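Local coordinates for C24 protein (Bizionia argentinensis JUB59, PDB 6OV6), which probably forms the receptor-binding tip of the long tail fibre of a temperate bacteriophage, and binds manganese ions, at the interface of chains A and B. Residues are numbered along the deposited sequence; one frame, centred on the assembly and turned at random. Chains: chain A/B, C24 protein.

The interface of chains A and B. Residues chain A 264-266; chain B 164, 183-185, 263-264.
A:Arg264 and A:Pro266 offer their backbone carbonyls to two separate stretches of chain B: O of A:Arg264 accepts from N of B:Thr184 at 2.9 Å, and O of A:Pro266 from N of B:Phe164, at the start of strand 164-167, at 3.0 Å. The second bond is nearly straight (171° at the hydrogen) and lies in the carbonyl plane, whereas the first reaches its oxygen with the donor tilted from that plane. Between the two, A:Ala265 places its methyl CB over one face of the B:Phe164 ring, off-centre towards the CD2–CE2 rim, 3.7 Å from CD2, and meets the aliphatic CG of B:Arg264 at 3.8 Å. The same ring, with CG beside its backbone N (chi1 -73°), meets O of A:Pro266 at its edge, in plane. The CG–CD edge of the A:Pro266 pyrrolidine sits over the face of the B:Thr184–B:Lys185 peptide, the rest of the ring tilting away, with CD 3.5 Å from N of B:Lys185. Second-shell support comes from B:Asn263, whose ND2 donates to O of B:Thr184 at 3.2 Å; the same amide nitrogen stands near O of A:Arg264 without bonding to it. Within chain B, CG of B:Lys185 lies over one face of the B:Arg264 guanidinium, which should limit its movement. The patch illustrates how fibre subunits can join through main-chain bonds with apolar packing between them, and probably helps hold the slender trimeric tip together.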
ATOM      1  N   ARG A 264       4.199  -3.406 -10.472  1.00 24.43           N
ATOM      2  CA  ARG A 264       3.277  -3.601  -9.345  1.00 23.27           C
ATOM      3  C   ARG A 264       3.461  -4.882  -8.578  1.00 27.43           C
ATOM      4  O   ARG A 264       3.580  -5.955  -9.175  1.00 26.87           O
ATOM      5  CB  ARG A 264       1.828  -3.482  -9.797  1.00 19.95           C
ATOM      6  CG  ARG A 264       1.523  -2.108 -10.393  1.00 24.05           C
ATOM      7  CD  ARG A 264       0.186  -2.125 -11.082  1.00 31.12           C
ATOM      8  NE  ARG A 264       0.191  -2.958 -12.284  1.00 30.79           N
ATOM      9  CZ  ARG A 264      -0.826  -3.046 -13.129  1.00 38.92           C
ATOM     10  NH1 ARG A 264      -1.931  -2.346 -12.924  1.00 32.32           N
ATOM     11  NH2 ARG A 264      -0.733  -3.806 -14.207  1.00 32.32           N
ATOM     12  N   ALA A 265       3.446  -4.755  -7.243  1.00 24.25           N
ATOM     13  CA  ALA A 265       3.484  -5.874  -6.316  1.00 23.38           C
ATOM     14  C   ALA A 265       2.030  -6.467  -6.285  1.00 26.67           C
ATOM     15  O   ALA A 265       1.126  -5.826  -6.865  1.00 26.37           O
ATOM     16  CB  ALA A 265       3.899  -5.381  -4.934  1.00 24.09           C
ATOM     17  N   PRO A 266       1.788  -7.670  -5.668  1.00 24.22           N
ATOM     18  CA  PRO A 266       0.431  -8.251  -5.659  1.00 24.04           C
ATOM     19  C   PRO A 266      -0.592  -7.313  -5.054  1.00 25.92           C
ATOM     20  O   PRO A 266      -0.443  -6.915  -3.909  1.00 24.22           O
ATOM     21  CB  PRO A 266       0.602  -9.559  -4.877  1.00 25.89           C
ATOM     22  CG  PRO A 266       2.064  -9.924  -5.122  1.00 29.35           C
ATOM     23  CD  PRO A 266       2.750  -8.595  -5.026  1.00 24.17           C
TER
ATOM     24  N   PHE B 164      -1.281  -5.675  -1.346  1.00 22.46           N
ATOM     25  CA  PHE B 164      -1.109  -4.220  -1.330  1.00 21.46           C
ATOM     26  C   PHE B 164      -2.443  -3.693  -1.875  1.00 25.30           C
ATOM     27  O   PHE B 164      -2.897  -4.149  -2.912  1.00 25.12           O
ATOM     28  CB  PHE B 164       0.036  -3.810  -2.269  1.00 22.37           C
ATOM     29  CG  PHE B 164       1.374  -4.181  -1.677  1.00 23.02           C
ATOM     30  CD1 PHE B 164       2.088  -3.265  -0.904  1.00 26.04           C
ATOM     31  CD2 PHE B 164       1.912  -5.452  -1.871  1.00 21.45           C
ATOM     32  CE1 PHE B 164       3.326  -3.618  -0.328  1.00 25.95           C
ATOM     33  CE2 PHE B 164       3.152  -5.797  -1.323  1.00 22.91           C
ATOM     34  CZ  PHE B 164       3.857  -4.880  -0.555  1.00 22.12           C
ATOM     35  N   GLY B 183      -0.351  -7.887 -10.288  1.00 26.05           N
ATOM     36  CA  GLY B 183       0.963  -7.665  -9.708  1.00 26.14           C
ATOM     37  C   GLY B 183       1.691  -8.944  -9.344  1.00 28.65           C
ATOM     38  O   GLY B 183       1.093 -10.026  -9.319  1.00 25.27           O
ATOM     39  N   THR B 184       3.007  -8.825  -9.081  1.00 24.46           N
ATOM     40  CA  THR B 184       3.852  -9.964  -8.681  1.00 22.63           C
ATOM     41  C   THR B 184       4.840  -9.514  -7.627  1.00 26.26           C
ATOM     42  O   THR B 184       5.293  -8.367  -7.630  1.00 28.55           O
ATOM     43  CB  THR B 184       4.631 -10.578  -9.897  1.00 30.04           C
ATOM     44  OG1 THR B 184       5.561  -9.604 -10.379  1.00 29.11           O
ATOM     45  CG2 THR B 184       3.718 -11.017 -11.072  1.00 25.06           C
ATOM     46  N   LYS B 185       5.207 -10.428  -6.738  1.00 23.19           N
ATOM     47  CA  LYS B 185       6.163 -10.165  -5.674  1.00 22.20           C
ATOM     48  C   LYS B 185       7.568  -9.970  -6.273  1.00 25.79           C
ATOM     49  O   LYS B 185       8.340  -9.121  -5.817  1.00 22.79           O
ATOM     50  CB  LYS B 185       6.176 -11.369  -4.734  1.00 25.76           C
ATOM     51  CG  LYS B 185       7.001 -11.183  -3.478  1.00 33.68           C
ATOM     52  CD  LYS B 185       6.957 -12.434  -2.569  1.00 38.25           C
ATOM     53  CE  LYS B 185       5.651 -12.658  -1.852  1.00 38.76           C
ATOM     54  NZ  LYS B 185       5.824 -13.644  -0.753  1.00 32.37           N
ATOM     55  N   ASN B 263      10.085  -7.000  -6.549  1.00 20.97           N
ATOM     56  CA  ASN B 263       9.243  -5.970  -7.180  1.00 21.03           C
ATOM     57  C   ASN B 263       8.540  -5.068  -6.152  1.00 22.75           C
ATOM     58  O   ASN B 263       7.804  -4.157  -6.539  1.00 22.20           O
ATOM     59  CB  ASN B 263       8.198  -6.679  -8.071  1.00 20.28           C
ATOM     60  CG  ASN B 263       7.673  -5.844  -9.196  1.00 24.27           C
ATOM     61  OD1 ASN B 263       8.324  -4.902  -9.666  1.00 23.38           O
ATOM     62  ND2 ASN B 263       6.515  -6.200  -9.699  1.00 24.74           N
ATOM     63  N   ARG B 264       8.729  -5.343  -4.867  1.00 20.36           N
ATOM     64  CA  ARG B 264       8.007  -4.611  -3.815  1.00 21.25           C
ATOM     65  C   ARG B 264       8.688  -3.357  -3.356  1.00 23.34           C
ATOM     66  O   ARG B 264       9.892  -3.334  -3.132  1.00 23.45           O
ATOM     67  CB  ARG B 264       7.744  -5.527  -2.593  1.00 19.93           C
ATOM     68  CG  ARG B 264       6.857  -6.701  -2.941  1.00 22.65           C
ATOM     69  CD  ARG B 264       6.859  -7.741  -1.831  1.00 21.66           C
ATOM     70  NE  ARG B 264       8.166  -8.388  -1.676  1.00 24.59           N
ATOM     71  CZ  ARG B 264       8.405  -9.424  -0.875  1.00 28.70           C
ATOM     72  NH1 ARG B 264       7.430  -9.944  -0.140  1.00 23.64           N
ATOM     73  NH2 ARG B 264       9.617  -9.957  -0.816  1.00 24.19           N
TER